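Local atomic coordinates of UDP-galactopyranose mutase (Deinococcus radiodurans, PDB entry 3HDQ), a protein that probably catalyses the interconversion of UDP-galactopyranose and UDP-galactofuranose, using a bound FAD as cofactor. Residues Pro273-Phe279 with Gly331-Val337. Numbering follows the deposited sequence.
With GDU (galactose-uridine-5'-diphosphate), chain K.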
ATOM      1  N   PRO A 273       0.267 -18.325  26.438  1.00 32.47           N
ATOM      2  CA  PRO A 273       0.783 -18.938  25.204  1.00 36.29           C
ATOM      3  C   PRO A 273       0.006 -18.543  23.945  1.00 30.30           C
ATOM      4  O   PRO A 273      -1.211 -18.724  23.877  1.00 33.07           O
ATOM      5  CB  PRO A 273       0.625 -20.448  25.460  1.00 32.63           C
ATOM      6  CG  PRO A 273       0.461 -20.573  26.954  1.00 39.28           C
ATOM      7  CD  PRO A 273      -0.262 -19.330  27.375  1.00 30.29           C
ATOM      8  N   TYR A 274       0.714 -17.992  22.965  1.00 27.10           N
ATOM      9  CA  TYR A 274       0.165 -17.809  21.629  1.00 34.24           C
ATOM     10  C   TYR A 274       1.061 -18.549  20.664  1.00 32.52           C
ATOM     11  O   TYR A 274       2.288 -18.462  20.757  1.00 30.94           O
ATOM     12  CB  TYR A 274       0.156 -16.339  21.220  1.00 29.69           C
ATOM     13  CG  TYR A 274      -0.798 -15.444  21.973  1.00 29.72           C
ATOM     14  CD1 TYR A 274      -0.427 -14.859  23.177  1.00 28.83           C
ATOM     15  CD2 TYR A 274      -2.051 -15.150  21.459  1.00 23.49           C
ATOM     16  CE1 TYR A 274      -1.289 -14.020  23.857  1.00 27.71           C
ATOM     17  CE2 TYR A 274      -2.910 -14.320  22.118  1.00 27.39           C
ATOM     18  CZ  TYR A 274      -2.527 -13.759  23.325  1.00 29.23           C
ATOM     19  OH  TYR A 274      -3.386 -12.927  23.991  1.00 26.91           O
ATOM     20  N   ARG A 275       0.456 -19.261  19.723  1.00 25.41           N
ATOM     21  CA  ARG A 275       1.244 -19.967  18.731  1.00 30.29           C
ATOM     22  C   ARG A 275       1.583 -19.020  17.574  1.00 26.60           C
ATOM     23  O   ARG A 275       0.776 -18.171  17.208  1.00 29.50           O
ATOM     24  CB  ARG A 275       0.487 -21.198  18.246  1.00 27.99           C
ATOM     25  CG  ARG A 275       1.337 -22.153  17.430  1.00 35.06           C
ATOM     26  CD  ARG A 275       2.394 -22.849  18.270  1.00 31.15           C
ATOM     27  NE  ARG A 275       2.871 -24.021  17.548  1.00 35.22           N
ATOM     28  CZ  ARG A 275       3.990 -24.684  17.809  1.00 36.16           C
ATOM     29  NH1 ARG A 275       4.799 -24.304  18.791  1.00 36.17           N
ATOM     30  NH2 ARG A 275       4.300 -25.741  17.076  1.00 36.03           N
ATOM     31  N   SER A 276       2.781 -19.151  17.021  1.00 26.75           N
ATOM     32  CA  SER A 276       3.224 -18.281  15.937  1.00 24.63           C
ATOM     33  C   SER A 276       3.477 -19.087  14.657  1.00 25.27           C
ATOM     34  O   SER A 276       3.322 -20.304  14.646  1.00 28.44           O
ATOM     35  CB  SER A 276       4.490 -17.530  16.357  1.00 27.07           C
ATOM     36  OG  SER A 276       4.756 -16.419  15.512  1.00 29.44           O
ATOM     37  N   LEU A 277       3.880 -18.403  13.589  1.00 28.29           N
ATOM     38  CA  LEU A 277       4.151 -19.038  12.300  1.00 27.42           C
ATOM     39  C   LEU A 277       5.332 -18.389  11.616  1.00 27.80           C
ATOM     40  O   LEU A 277       5.590 -17.204  11.796  1.00 27.89           O
ATOM     41  CB  LEU A 277       2.947 -18.912  11.362  1.00 21.07           C
ATOM     42  CG  LEU A 277       1.709 -19.671  11.808  1.00 26.76           C
ATOM     43  CD1 LEU A 277       0.499 -19.268  10.990  1.00 25.73           C
ATOM     44  CD2 LEU A 277       1.974 -21.170  11.732  1.00 25.86           C
ATOM     45  N   GLU A 278       6.040 -19.173  10.811  1.00 30.13           N
ATOM     46  CA  GLU A 278       7.007 -18.615   9.883  1.00 30.83           C
ATOM     47  C   GLU A 278       6.544 -18.922   8.466  1.00 29.28           C
ATOM     48  O   GLU A 278       6.189 -20.053   8.157  1.00 30.06           O
ATOM     49  CB  GLU A 278       8.398 -19.181  10.126  1.00 32.32           C
ATOM     50  CG  GLU A 278       9.411 -18.735   9.085  1.00 37.66           C
ATOM     51  CD  GLU A 278      10.681 -19.558   9.116  1.00 41.99           C
ATOM     52  OE1 GLU A 278      10.931 -20.231  10.138  1.00 51.20           O
ATOM     53  OE2 GLU A 278      11.427 -19.537   8.117  1.00 48.83           O
ATOM     54  N   PHE A 279       6.539 -17.905   7.614  1.00 27.80           N
ATOM     55  CA  PHE A 279       6.030 -18.051   6.261  1.00 26.68           C
ATOM     56  C   PHE A 279       7.163 -18.036   5.262  1.00 29.16           C
ATOM     57  O   PHE A 279       7.994 -17.138   5.284  1.00 30.74           O
ATOM     58  CB  PHE A 279       5.061 -16.911   5.928  1.00 26.24           C
ATOM     59  CG  PHE A 279       3.959 -16.733   6.934  1.00 25.88           C
ATOM     60  CD1 PHE A 279       4.075 -15.794   7.946  1.00 25.40           C
ATOM     61  CD2 PHE A 279       2.816 -17.507   6.869  1.00 26.89           C
ATOM     62  CE1 PHE A 279       3.063 -15.617   8.874  1.00 26.98           C
ATOM     63  CE2 PHE A 279       1.794 -17.346   7.794  1.00 25.48           C
ATOM     64  CZ  PHE A 279       1.914 -16.398   8.800  1.00 28.43           C
ATOM     65  N   GLY A 331       7.655 -15.856  18.279  1.00 32.12           N
ATOM     66  CA  GLY A 331       7.413 -14.854  17.255  1.00 31.41           C
ATOM     67  C   GLY A 331       6.085 -14.156  17.472  1.00 35.26           C
ATOM     68  O   GLY A 331       5.528 -14.263  18.557  1.00 33.89           O
ATOM     69  N   ASP A 332       5.576 -13.445  16.461  1.00 26.00           N
ATOM     70  CA  ASP A 332       4.319 -12.704  16.621  1.00 30.07           C
ATOM     71  C   ASP A 332       3.158 -13.658  16.885  1.00 30.48           C
ATOM     72  O   ASP A 332       3.065 -14.710  16.258  1.00 29.07           O
ATOM     73  CB  ASP A 332       3.997 -11.854  15.388  1.00 33.67           C
ATOM     74  CG  ASP A 332       4.954 -10.695  15.208  1.00 37.14           C
ATOM     75  OD1 ASP A 332       5.608 -10.288  16.196  1.00 35.01           O
ATOM     76  OD2 ASP A 332       5.037 -10.189  14.068  1.00 39.21           O
ATOM     77  N   PRO A 333       2.262 -13.288  17.812  1.00 29.03           N
ATOM     78  CA  PRO A 333       1.194 -14.210  18.202  1.00 27.73           C
ATOM     79  C   PRO A 333       0.104 -14.233  17.137  1.00 30.65           C
ATOM     80  O   PRO A 333      -0.362 -13.162  16.755  1.00 29.34           O
ATOM     81  CB  PRO A 333       0.651 -13.589  19.499  1.00 24.14           C
ATOM     82  CG  PRO A 333       0.937 -12.113  19.371  1.00 25.69           C
ATOM     83  CD  PRO A 333       2.151 -11.968  18.467  1.00 25.54           C
ATOM     84  N   TYR A 334      -0.288 -15.422  16.677  1.00 28.29           N
ATOM     85  CA  TYR A 334      -1.361 -15.562  15.685  1.00 27.79           C
ATOM     86  C   TYR A 334      -2.541 -16.401  16.185  1.00 29.53           C
ATOM     87  O   TYR A 334      -3.668 -16.209  15.738  1.00 29.53           O
ATOM     88  CB  TYR A 334      -0.843 -16.179  14.381  1.00 29.78           C
ATOM     89  CG  TYR A 334       0.225 -15.378  13.667  1.00 34.51           C
ATOM     90  CD1 TYR A 334       1.421 -15.970  13.297  1.00 30.44           C
ATOM     91  CD2 TYR A 334       0.038 -14.035  13.363  1.00 33.16           C
ATOM     92  CE1 TYR A 334       2.399 -15.262  12.651  1.00 26.87           C
ATOM     93  CE2 TYR A 334       1.019 -13.311  12.708  1.00 30.78           C
ATOM     94  CZ  TYR A 334       2.200 -13.932  12.356  1.00 32.03           C
ATOM     95  OH  TYR A 334       3.195 -13.228  11.698  1.00 33.91           O
ATOM     96  N   TYR A 335      -2.277 -17.329  17.103  1.00 28.14           N
ATOM     97  CA  TYR A 335      -3.310 -18.229  17.614  1.00 26.06           C
ATOM     98  C   TYR A 335      -3.299 -18.282  19.138  1.00 30.34           C
ATOM     99  O   TYR A 335      -2.254 -18.526  19.738  1.00 31.87           O
ATOM    100  CB  TYR A 335      -3.046 -19.665  17.159  1.00 24.84           C
ATOM    101  CG  TYR A 335      -3.018 -19.940  15.666  1.00 30.26           C
ATOM    102  CD1 TYR A 335      -1.871 -19.717  14.919  1.00 24.39           C
ATOM    103  CD2 TYR A 335      -4.129 -20.476  15.019  1.00 28.17           C
ATOM    104  CE1 TYR A 335      -1.840 -19.986  13.572  1.00 29.71           C
ATOM    105  CE2 TYR A 335      -4.104 -20.749  13.669  1.00 30.44           C
ATOM    106  CZ  TYR A 335      -2.959 -20.506  12.951  1.00 30.00           C
ATOM    107  OH  TYR A 335      -2.928 -20.773  11.607  1.00 29.78           O
ATOM    108  N   PRO A 336      -4.466 -18.104  19.771  1.00 30.15           N
ATOM    109  CA  PRO A 336      -4.547 -18.540  21.165  1.00 25.55           C
ATOM    110  C   PRO A 336      -4.422 -20.063  21.179  1.00 32.06           C
ATOM    111  O   PRO A 336      -4.648 -20.696  20.141  1.00 29.98           O
ATOM    112  CB  PRO A 336      -5.973 -18.148  21.584  1.00 31.17           C
ATOM    113  CG  PRO A 336      -6.533 -17.339  20.454  1.00 32.48           C
ATOM    114  CD  PRO A 336      -5.775 -17.713  19.230  1.00 32.22           C
ATOM    115  N   VAL A 337      -4.086 -20.639  22.329  1.00 30.07           N
ATOM    116  CA  VAL A 337      -3.903 -22.082  22.454  1.00 28.92           C
ATOM    117  C   VAL A 337      -4.952 -22.688  23.404  1.00 29.34           C
ATOM    118  O   VAL A 337      -4.678 -22.904  24.582  1.00 32.37           O
ATOM    119  CB  VAL A 337      -2.479 -22.402  22.959  1.00 27.46           C
ATOM    120  CG1 VAL A 337      -2.235 -23.907  23.004  1.00 25.95           C
ATOM    121  CG2 VAL A 337      -1.440 -21.707  22.080  1.00 26.84           C
TER
HETATM  122  N1  GDU K 500      -6.737 -30.036  11.525  1.00 26.82           N
HETATM  123  C2  GDU K 500      -6.130 -31.073  11.177  1.00 32.82           C
HETATM  124  N3  GDU K 500      -5.802 -31.630  10.090  1.00 32.03           N
HETATM  125  C4  GDU K 500      -6.188 -30.937   9.005  1.00 31.14           C
HETATM  126  C5  GDU K 500      -6.924 -29.668   9.220  1.00 26.52           C
HETATM  127  C6  GDU K 500      -7.163 -29.265  10.484  1.00 28.25           C
HETATM  128  O2  GDU K 500      -5.678 -31.819  12.298  1.00 29.24           O
HETATM  129  O4  GDU K 500      -5.915 -31.326   7.872  1.00 28.92           O
HETATM  130  C1D GDU K 500      -6.940 -29.635  12.888  1.00 27.28           C
HETATM  131  C2D GDU K 500      -5.782 -28.919  13.623  1.00 27.30           C
HETATM  132  O2D GDU K 500      -5.830 -29.110  15.032  1.00 28.37           O
HETATM  133  C3D GDU K 500      -6.047 -27.482  13.226  1.00 29.88           C
HETATM  134  C4D GDU K 500      -7.554 -27.444  13.472  1.00 27.30           C
HETATM  135  O4D GDU K 500      -8.044 -28.726  13.065  1.00 26.62           O
HETATM  136  O3D GDU K 500      -5.310 -26.575  14.042  1.00 29.83           O
HETATM  137  C5D GDU K 500      -8.292 -26.216  12.959  1.00 30.97           C
HETATM  138  O5D GDU K 500      -8.116 -26.276  11.532  1.00 34.48           O
HETATM  139  PA  GDU K 500      -8.043 -24.965  10.623  1.00 27.23           P
HETATM  140  O1A GDU K 500      -8.186 -25.386   9.202  1.00 29.66           O
HETATM  141  O2A GDU K 500      -9.176 -24.098  10.986  1.00 25.20           O
HETATM  142  O3A GDU K 500      -6.621 -24.271  10.764  1.00 32.76           O
HETATM  143  PB  GDU K 500      -6.399 -22.722  10.530  1.00 28.85           P
HETATM  144  O1B GDU K 500      -4.949 -22.592  10.813  1.00 30.64           O
HETATM  145  O2B GDU K 500      -7.106 -21.793  11.445  1.00 25.71           O
HETATM  146  O3B GDU K 500      -6.604 -22.264   9.004  0.63 28.10           O
HETATM  147  C1' GDU K 500      -6.817 -20.986   8.374  0.33 31.32           C
HETATM  148  C2' GDU K 500      -8.321 -20.645   8.427  0.47 30.34           C
HETATM  149  C3' GDU K 500      -9.059 -21.909   7.928  0.57 29.40           C
HETATM  150  C4' GDU K 500      -8.747 -22.071   6.410  0.53 30.56           C
HETATM  151  C5' GDU K 500      -7.205 -22.056   6.217  0.54 32.53           C
HETATM  152  C6' GDU K 500      -6.766 -21.920   4.732  0.56 32.05           C
HETATM  153  O2' GDU K 500      -8.723 -20.216   9.741  0.51 29.79           O
HETATM  154  O3' GDU K 500     -10.472 -21.765   8.197  0.61 26.37           O
HETATM  155  O4' GDU K 500      -9.380 -20.981   5.706  0.43 31.16           O
HETATM  156  O5' GDU K 500      -6.403 -21.120   6.992  0.33 33.10           O
HETATM  157  O6' GDU K 500      -6.408 -23.190   4.138  0.87 26.60           O
HETATM  158  O   HOH W   1       3.463 -15.645  20.234  1.00 34.53           O
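Segment 331-337 pairs antiparallel with 273-279, on the edge strand of the mixed sheet of the mutase fold, through a classic beta bulge in which Y334 and Y335 both lie opposite R275. The R275 carbonyl O accepts two backbone hydrogen bonds, from Y334 N (3.0 Å) and Y335 N (3.2 Å), while R275 N donates to Y335 O at 2.8 Å. Ahead of the bulge, G331 and D332 are in a loop; S276 OG ties it back through a short 2.5 Å hydrogen bond to D332 O, and a water bridges Y274 O and G331 O. The Y334 ring packs on L277 (CD1 to L277 CB, 3.8 Å) and lies oblique to the F279 ring, whereas L277 CD1 meets Y335 CE1 at 3.6 Å. L277, Y334 and Y335 all touch the FAD, so the junction forms part of the flavin pocket wall. On the face opposite R275 and Y335, Y274 CB rests on P333 CB (3.3 Å). Y335 also reaches the substrate: its OH donates a 2.8 Å hydrogen bond to the diphosphate oxygen O1B of GDU.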